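Local structure of ADP-dependent (S)-NAD(P)H-hydrate dehydratase (Streptococcus mutans, 3BGK) at residues M76-C81 and T99-H104; M109-V114 and S120-A125; A126-M131 and M256-V261. The protein probably dehydrates the S-form of the hydrated, damaged nucleotide NAD(P)HX back to NAD(P)H, converting ADP to AMP and phosphate in the process. All blocks are in the same frame, centred on the assembly; numbering follows the deposited sequence.

Overall arrangement
Followed from the N terminus, the three contacts open and close in series, and none nests inside or crosses another. Contact 1 closes a short excursion, pairing helix 71-83 with helix 98-104 after the chain has passed through strand 88-93. The next strand, 109-112, then meets helix 116-125 in contact 2, a tight local closure at one of the two outermost strands of this chain's sheet. From that helix the chain runs directly into strand 128-131, which waits for helix 249-263 to close contact 3, some 125 residues on. Ala80 and Cys81 touch helix 249-263, and Leu101 touches Ala110, so contact 1 adjoins both others.

Contact 1. Residues M76-C81 and T99-H104; sequences MAALAC and TALHSH
Apolar packing joins the two helices at Ala78 and Leu101, a pair that shows how a small residue admits a larger one from a neighbouring helix. The methyl carbon CB of Ala78 faces the second segment and meets CD1 of Leu101 at 3.7 Å. Leu101 extends its CG anti to the backbone N (chi1 175°), and this carries one branch across to the alanine although the side chain does not set out in that direction. Its other methyl, CD2, packs against Ala110 of strand 109-112, so the two branches serve different neighbours.

The second kind of contact sets an aliphatic group against a polar one. Leu79 and His104 cross at about a right angle: CD1 of Leu79 lies 4.0 Å from ND1 of His104, an oblique approach to the imidazole, while CD2 of Leu79 comes within 4.0 Å of the carbonyl O of His104. These are van der Waals contacts alone. The imidazole's NE2 is hydrogen-bonded to the carbonyl O of His102 of the second subunit, a bond that would limit how the ring can turn beside Leu79.

Around these contacts, Ile75 of helix 71-83 touches Leu101 and His104, and Leu105 touches both Ala78 and Leu79. The result is helix-to-helix packing within an alpha/beta three-layer sandwich, here joined to a subunit interface of the homotetramer through His104.

Contact 2. Residues M109-V114 and S120-A125; sequences MAFDMV and SEQITA
Gln122 reaches from helix 116-125 to two side chains of the strand, using its aliphatic part for one and its amide end for the other. CG of Gln122 lies 3.7 Å from CE2 of Phe111 and 3.9 Å from CZ of the same ring, with CB of Gln122 only slightly farther off. The two side chains slide past each other in opposite directions, and the planes of ring and amide are 55° apart. Farther out along the glutamine, the terminal methyl CE of Met109, a selenomethionine, meets the amide nitrogen NE2 of Gln122 at 3.3 Å, with CD of Gln122 at 3.6 Å.

Bends in the chains make these meetings possible. Gln122 is bent at chi2 (-61°) rather than extended, and this brings its amide to the methyl of Met109, itself bent at both chi2 and chi3.

The next shell holds the strand in place. Met109 and Phe111 are hydrogen-bonded through their backbones to Val91, and Phe111 also to Thr93. At the end of the strand, Asp112 OD1 accepts from Val114 N in an Asx turn. Thr90 of strand 88-93 and Leu62 of strand 60-64 touch both Phe111 and Gln122, so helix 116-125 packs over three neighbouring strands, while Ile123 turns to helix 139-151.

Contact 3. Residues A126-M131 and M256-V261; sequences ADVVLM and MIAGFV
Val128 places CG1 anti to its backbone N (chi1 169°), a rotation that presents both methyls to Val261 of the helix. Val261, for its part, holds CG2 between its own backbone N and carbonyl carbon, and this is the branch that touches: it lies 3.7 Å from CG2 of Val128 and 4.0 Å from CG1 of Val128. The two valines cross at about a right angle. One helical turn earlier, CB of Ala258 receives CD2 of Leu130 at 3.9 Å, with CG1 of Val128 more loosely placed, 4.4 Å from the same CB.

Strand 128-131 and helix 256-261 run nearly antiparallel, at 172°, with their axes 9.1 Å apart at closest approach. This is the strand-against-helix layering of an alpha/beta sandwich, with alternate strand residues turned to the helix: Val128 and Leu130 face it, while Val129 points away from it and packs on Val148 of helix 139-151, in the layer on the other face of the sheet.

Ile159 of the adjoining strand 157-161 touches Val128, Leu130 and Ala258, carrying the apolar interface on to the next strand of the sheet. Farther along helix 249-263, toward its N-terminal end, lies Asp251, a predicted NADPHX-binding residue whose side chain is about 8 Å from that of Leu130.

Contact 1. Residues M76-C81 and T99-H104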
loop_
_atom_site.group_PDB
_atom_site.type_symbol
_atom_site.label_atom_id
_atom_site.label_comp_id
_atom_site.label_asym_id
_atom_site.label_seq_id
_atom_site.Cartn_x
_atom_site.Cartn_y
_atom_site.Cartn_z
HETATM N N MSE A 76 -5.850 -9.711 -7.428
HETATM C CA MSE A 76 -5.623 -10.920 -6.634
HETATM C C MSE A 76 -5.127 -12.078 -7.480
HETATM O O MSE A 76 -4.313 -12.881 -7.025
HETATM C CB MSE A 76 -6.868 -11.299 -5.843
HETATM C CG MSE A 76 -7.068 -10.416 -4.631
HETATM SE SE MSE A 76 -8.676 -10.829 -3.630
HETATM C CE MSE A 76 -10.058 -10.405 -4.948
ATOM N N ALA A 77 -5.601 -12.152 -8.720
ATOM C CA ALA A 77 -5.063 -13.112 -9.674
ATOM C C ALA A 77 -3.625 -12.736 -10.050
ATOM O O ALA A 77 -2.750 -13.600 -10.110
ATOM C CB ALA A 77 -5.947 -13.195 -10.899
ATOM N N ALA A 78 -3.382 -11.446 -10.277
ATOM C CA ALA A 78 -2.034 -10.961 -10.572
ATOM C C ALA A 78 -1.053 -11.305 -9.451
ATOM O O ALA A 78 0.005 -11.879 -9.706
ATOM C CB ALA A 78 -2.044 -9.471 -10.836
ATOM N N LEU A 79 -1.420 -10.956 -8.217
ATOM C CA LEU A 79 -0.621 -11.275 -7.034
ATOM C C LEU A 79 -0.272 -12.756 -6.963
ATOM O O LEU A 79 0.877 -13.108 -6.708
ATOM C CB LEU A 79 -1.338 -10.842 -5.751
ATOM C CG LEU A 79 -1.202 -9.382 -5.300
ATOM C CD1 LEU A 79 -2.129 -9.100 -4.119
ATOM C CD2 LEU A 79 0.240 -9.032 -4.939
ATOM N N ALA A 80 -1.258 -13.618 -7.198
ATOM C CA ALA A 80 -1.025 -15.054 -7.168
ATOM C C ALA A 80 -0.091 -15.501 -8.290
ATOM O O ALA A 80 0.796 -16.331 -8.077
ATOM C CB ALA A 80 -2.335 -15.810 -7.234
ATOM N N CYS A 81 -0.287 -14.932 -9.476
ATOM C CA CYS A 81 0.468 -15.334 -10.656
ATOM C C CYS A 81 1.948 -15.002 -10.534
ATOM O O CYS A 81 2.796 -15.822 -10.889
ATOM C CB CYS A 81 -0.111 -14.693 -11.918
ATOM S SG CYS A 81 0.589 -15.371 -13.434
ATOM N N THR A 99 -3.549 1.899 -10.841
ATOM C CA THR A 99 -2.866 2.456 -9.669
ATOM C C THR A 99 -2.921 1.498 -8.477
ATOM O O THR A 99 -1.905 1.260 -7.804
ATOM C CB THR A 99 -3.448 3.831 -9.256
ATOM O OG1 THR A 99 -3.327 4.748 -10.344
ATOM C CG2 THR A 99 -2.702 4.408 -8.055
ATOM N N ALA A 100 -4.115 0.969 -8.216
ATOM C CA ALA A 100 -4.335 0.025 -7.126
ATOM C C ALA A 100 -3.551 -1.268 -7.344
ATOM O O ALA A 100 -2.968 -1.808 -6.403
ATOM C CB ALA A 100 -5.824 -0.259 -6.956
ATOM N N LEU A 101 -3.516 -1.744 -8.587
ATOM C CA LEU A 101 -2.721 -2.921 -8.934
ATOM C C LEU A 101 -1.253 -2.680 -8.614
ATOM O O LEU A 101 -0.596 -3.527 -8.000
ATOM C CB LEU A 101 -2.867 -3.301 -10.412
ATOM C CG LEU A 101 -1.963 -4.464 -10.860
ATOM C CD1 LEU A 101 -2.640 -5.810 -10.697
ATOM C CD2 LEU A 101 -1.501 -4.283 -12.274
ATOM N N HIS A 102 -0.741 -1.522 -9.025
ATOM C CA HIS A 102 0.671 -1.213 -8.799
ATOM C C HIS A 102 1.011 -0.914 -7.353
ATOM O O HIS A 102 2.165 -1.079 -6.949
ATOM C CB HIS A 102 1.164 -0.111 -9.724
ATOM C CG HIS A 102 1.492 -0.604 -11.092
ATOM N ND1 HIS A 102 1.309 0.158 -12.221
ATOM C CD2 HIS A 102 1.963 -1.800 -11.514
ATOM C CE1 HIS A 102 1.669 -0.540 -13.282
ATOM N NE2 HIS A 102 2.079 -1.729 -12.879
ATOM N N SER A 103 0.015 -0.507 -6.570
ATOM C CA SER A 103 0.216 -0.363 -5.134
ATOM C C SER A 103 0.621 -1.713 -4.548
ATOM O O SER A 103 1.473 -1.773 -3.670
ATOM C CB SER A 103 -1.032 0.188 -4.435
ATOM O OG SER A 103 -2.080 -0.773 -4.394
ATOM N N HIS A 104 0.020 -2.787 -5.060
ATOM C CA HIS A 104 0.289 -4.149 -4.583
ATOM C C HIS A 104 1.470 -4.790 -5.283
ATOM O O HIS A 104 2.204 -5.578 -4.676
ATOM C CB HIS A 104 -0.927 -5.049 -4.820
ATOM C CG HIS A 104 -2.076 -4.767 -3.911
ATOM N ND1 HIS A 104 -2.183 -5.326 -2.655
ATOM C CD2 HIS A 104 -3.171 -3.986 -4.072
ATOM C CE1 HIS A 104 -3.293 -4.900 -2.080
ATOM N NE2 HIS A 104 -3.909 -4.084 -2.915
#

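Contact 2. Residues M109-V114 and S120-A125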
loop_
_atom_site.group_PDB
_atom_site.type_symbol
_atom_site.label_atom_id
_atom_site.label_comp_id
_atom_site.label_asym_id
_atom_site.label_seq_id
_atom_site.Cartn_x
_atom_site.Cartn_y
_atom_site.Cartn_z
HETATM N N MSE A 109 3.306 -5.212 -15.405
HETATM C CA MSE A 109 2.887 -4.130 -16.282
HETATM C C MSE A 109 1.367 -4.162 -16.402
HETATM O O MSE A 109 0.758 -5.232 -16.398
HETATM C CB MSE A 109 3.565 -4.230 -17.650
HETATM C CG MSE A 109 3.341 -3.020 -18.553
HETATM SE SE MSE A 109 1.790 -3.243 -19.725
HETATM C CE MSE A 109 2.745 -3.868 -21.308
ATOM N N ALA A 110 0.760 -2.985 -16.478
ATOM C CA ALA A 110 -0.687 -2.880 -16.594
ATOM C C ALA A 110 -1.055 -1.792 -17.580
ATOM O O ALA A 110 -0.422 -0.735 -17.613
ATOM C CB ALA A 110 -1.309 -2.591 -15.239
ATOM N N PHE A 111 -2.085 -2.052 -18.380
ATOM C CA PHE A 111 -2.580 -1.058 -19.331
ATOM C C PHE A 111 -4.101 -1.099 -19.426
ATOM O O PHE A 111 -4.747 -2.023 -18.927
ATOM C CB PHE A 111 -1.926 -1.229 -20.719
ATOM C CG PHE A 111 -2.270 -2.527 -21.406
ATOM C CD1 PHE A 111 -3.216 -2.559 -22.417
ATOM C CD2 PHE A 111 -1.652 -3.716 -21.039
ATOM C CE1 PHE A 111 -3.541 -3.754 -23.052
ATOM C CE2 PHE A 111 -1.976 -4.916 -21.667
ATOM C CZ PHE A 111 -2.917 -4.933 -22.674
ATOM N N ASP A 112 -4.655 -0.077 -20.066
ATOM C CA ASP A 112 -6.085 0.044 -20.298
ATOM C C ASP A 112 -6.507 -0.994 -21.331
ATOM O O ASP A 112 -6.016 -1.001 -22.466
ATOM C CB ASP A 112 -6.384 1.456 -20.808
ATOM C CG ASP A 112 -7.854 1.824 -20.717
ATOM O OD1 ASP A 112 -8.726 0.925 -20.660
ATOM O OD2 ASP A 112 -8.141 3.041 -20.726
HETATM N N MSE A 113 -7.419 -1.872 -20.938
HETATM C CA MSE A 113 -7.889 -2.917 -21.843
HETATM C C MSE A 113 -8.643 -2.394 -23.075
HETATM O O MSE A 113 -8.801 -3.134 -24.050
HETATM C CB MSE A 113 -8.700 -3.983 -21.095
HETATM C CG MSE A 113 -9.919 -3.462 -20.349
HETATM SE SE MSE A 113 -10.922 -4.874 -19.435
HETATM C CE MSE A 113 -11.143 -6.104 -20.887
ATOM N N VAL A 114 -9.087 -1.131 -23.040
ATOM C CA VAL A 114 -9.761 -0.510 -24.201
ATOM C C VAL A 114 -8.784 -0.208 -25.336
ATOM O O VAL A 114 -9.199 0.021 -26.476
ATOM C CB VAL A 114 -10.553 0.803 -23.859
ATOM C CG1 VAL A 114 -11.431 0.627 -22.622
ATOM C CG2 VAL A 114 -9.618 1.991 -23.701
ATOM N N SER A 120 -3.791 -6.333 -28.433
ATOM C CA SER A 120 -3.423 -7.269 -29.496
ATOM C C SER A 120 -1.946 -7.651 -29.445
ATOM O O SER A 120 -1.613 -8.838 -29.418
ATOM C CB SER A 120 -3.773 -6.694 -30.873
ATOM O OG SER A 120 -5.071 -7.091 -31.273
ATOM N N GLU A 121 -1.074 -6.641 -29.432
ATOM C CA GLU A 121 0.373 -6.835 -29.324
ATOM C C GLU A 121 0.716 -7.711 -28.124
ATOM O O GLU A 121 1.537 -8.622 -28.231
ATOM C CB GLU A 121 1.099 -5.485 -29.206
ATOM C CG GLU A 121 1.159 -4.671 -30.497
ATOM N N GLN A 122 0.068 -7.442 -26.993
ATOM C CA GLN A 122 0.343 -8.166 -25.756
ATOM C C GLN A 122 -0.114 -9.624 -25.780
ATOM O O GLN A 122 0.506 -10.475 -25.138
ATOM C CB GLN A 122 -0.240 -7.429 -24.539
ATOM C CG GLN A 122 0.506 -6.142 -24.167
ATOM C CD GLN A 122 1.971 -6.369 -23.792
ATOM O OE1 GLN A 122 2.311 -7.340 -23.109
ATOM N NE2 GLN A 122 2.838 -5.462 -24.226
ATOM N N ILE A 123 -1.180 -9.915 -26.524
ATOM C CA ILE A 123 -1.632 -11.295 -26.700
ATOM C C ILE A 123 -0.555 -12.126 -27.413
ATOM O O ILE A 123 -0.223 -13.229 -26.954
ATOM C CB ILE A 123 -3.003 -11.385 -27.423
ATOM C CG1 ILE A 123 -4.129 -10.917 -26.495
ATOM C CG2 ILE A 123 -3.295 -12.816 -27.873
ATOM C CD1 ILE A 123 -5.344 -10.358 -27.221
ATOM N N THR A 124 0.008 -11.581 -28.499
ATOM C CA THR A 124 1.079 -12.251 -29.262
ATOM C C THR A 124 2.384 -12.431 -28.479
ATOM O O THR A 124 3.172 -13.326 -28.791
ATOM C CB THR A 124 1.436 -11.512 -30.589
ATOM O OG1 THR A 124 2.262 -10.377 -30.301
ATOM C CG2 THR A 124 0.186 -11.063 -31.348
ATOM N N ALA A 125 2.626 -11.567 -27.495
ATOM C CA ALA A 125 3.816 -11.670 -26.639
ATOM C C ALA A 125 3.639 -12.673 -25.480
ATOM O O ALA A 125 4.617 -13.113 -24.877
ATOM C CB ALA A 125 4.201 -10.296 -26.106
#

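Contact 3. Residues A126-M131 and M256-V261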
loop_
_atom_site.group_PDB
_atom_site.type_symbol
_atom_site.label_atom_id
_atom_site.label_comp_id
_atom_site.label_asym_id
_atom_site.label_seq_id
_atom_site.Cartn_x
_atom_site.Cartn_y
_atom_site.Cartn_z
ATOM N N ALA A 126 2.390 -13.031 -25.181
ATOM C CA ALA A 126 2.074 -13.924 -24.064
ATOM C C ALA A 126 2.144 -15.406 -24.438
ATOM O O ALA A 126 1.834 -15.780 -25.573
ATOM C CB ALA A 126 0.692 -13.590 -23.510
ATOM N N ASP A 127 2.548 -16.239 -23.476
ATOM C CA ASP A 127 2.474 -17.701 -23.605
ATOM C C ASP A 127 1.157 -18.232 -23.035
ATOM O O ASP A 127 0.611 -19.221 -23.518
ATOM C CB ASP A 127 3.630 -18.373 -22.864
ATOM C CG ASP A 127 4.986 -17.895 -23.332
ATOM O OD1 ASP A 127 5.273 -17.980 -24.549
ATOM O OD2 ASP A 127 5.777 -17.441 -22.477
ATOM N N VAL A 128 0.667 -17.566 -21.992
ATOM C CA VAL A 128 -0.557 -17.949 -21.297
ATOM C C VAL A 128 -1.461 -16.725 -21.182
ATOM O O VAL A 128 -1.008 -15.652 -20.785
ATOM C CB VAL A 128 -0.241 -18.513 -19.886
ATOM C CG1 VAL A 128 -1.512 -18.657 -19.041
ATOM C CG2 VAL A 128 0.490 -19.854 -19.997
ATOM N N VAL A 129 -2.727 -16.881 -21.550
ATOM C CA VAL A 129 -3.692 -15.794 -21.425
ATOM C C VAL A 129 -4.798 -16.185 -20.449
ATOM O O VAL A 129 -5.561 -17.126 -20.694
ATOM C CB VAL A 129 -4.272 -15.346 -22.797
ATOM C CG1 VAL A 129 -5.358 -14.273 -22.616
ATOM C CG2 VAL A 129 -3.159 -14.822 -23.704
ATOM N N LEU A 130 -4.852 -15.476 -19.322
ATOM C CA LEU A 130 -5.896 -15.688 -18.334
ATOM C C LEU A 130 -6.934 -14.585 -18.459
ATOM O O LEU A 130 -6.709 -13.444 -18.059
ATOM C CB LEU A 130 -5.327 -15.756 -16.908
ATOM C CG LEU A 130 -6.285 -15.657 -15.709
ATOM C CD1 LEU A 130 -7.461 -16.647 -15.780
ATOM C CD2 LEU A 130 -5.525 -15.832 -14.410
HETATM N N MSE A 131 -8.082 -14.939 -19.012
HETATM C CA MSE A 131 -9.147 -13.977 -19.188
HETATM C C MSE A 131 -10.328 -14.341 -18.303
HETATM O O MSE A 131 -10.724 -15.497 -18.241
HETATM C CB MSE A 131 -9.548 -13.941 -20.653
HETATM C CG MSE A 131 -10.581 -12.896 -21.004
HETATM SE SE MSE A 131 -11.136 -13.077 -22.864
HETATM C CE MSE A 131 -11.360 -15.013 -22.959
HETATM N N MSE A 256 -2.838 -18.590 -9.606
HETATM C CA MSE A 256 -1.894 -19.674 -9.352
HETATM C C MSE A 256 -1.795 -20.673 -10.499
HETATM O O MSE A 256 -0.686 -20.990 -10.937
HETATM C CB MSE A 256 -2.221 -20.390 -8.050
HETATM C CG MSE A 256 -1.888 -19.563 -6.836
HETATM SE SE MSE A 256 -2.215 -20.523 -5.194
HETATM C CE MSE A 256 -0.869 -21.927 -5.394
ATOM N N ILE A 257 -2.940 -21.150 -10.990
ATOM C CA ILE A 257 -2.966 -22.027 -12.165
ATOM C C ILE A 257 -2.224 -21.408 -13.356
ATOM O O ILE A 257 -1.468 -22.102 -14.046
ATOM C CB ILE A 257 -4.412 -22.419 -12.585
ATOM C CG1 ILE A 257 -5.096 -23.219 -11.476
ATOM C CG2 ILE A 257 -4.396 -23.226 -13.900
ATOM C CD1 ILE A 257 -6.610 -23.228 -11.576
ATOM N N ALA A 258 -2.434 -20.110 -13.581
ATOM C CA ALA A 258 -1.756 -19.392 -14.656
ATOM C C ALA A 258 -0.239 -19.380 -14.479
ATOM O O ALA A 258 0.500 -19.524 -15.454
ATOM C CB ALA A 258 -2.295 -17.972 -14.783
ATOM N N GLY A 259 0.216 -19.211 -13.239
ATOM C CA GLY A 259 1.639 -19.148 -12.940
ATOM C C GLY A 259 2.303 -20.507 -13.088
ATOM O O GLY A 259 3.452 -20.606 -13.558
ATOM N N PHE A 260 1.581 -21.558 -12.693
ATOM C CA PHE A 260 2.085 -22.921 -12.821
ATOM C C PHE A 260 2.272 -23.311 -14.285
ATOM O O PHE A 260 3.362 -23.745 -14.673
ATOM C CB PHE A 260 1.176 -23.915 -12.091
ATOM C CG PHE A 260 1.536 -24.126 -10.639
ATOM C CD1 PHE A 260 1.588 -23.052 -9.748
ATOM C CD2 PHE A 260 1.800 -25.403 -10.159
ATOM C CE1 PHE A 260 1.912 -23.244 -8.407
ATOM C CE2 PHE A 260 2.124 -25.616 -8.816
ATOM C CZ PHE A 260 2.177 -24.533 -7.934
ATOM N N VAL A 261 1.226 -23.126 -15.095
ATOM C CA VAL A 261 1.245 -23.543 -16.501
ATOM C C VAL A 261 2.272 -22.758 -17.324
ATOM O O VAL A 261 2.784 -23.255 -18.331
ATOM C CB VAL A 261 -0.162 -23.498 -17.178
ATOM C CG1 VAL A 261 -1.137 -24.422 -16.463
ATOM C CG2 VAL A 261 -0.711 -22.079 -17.231
#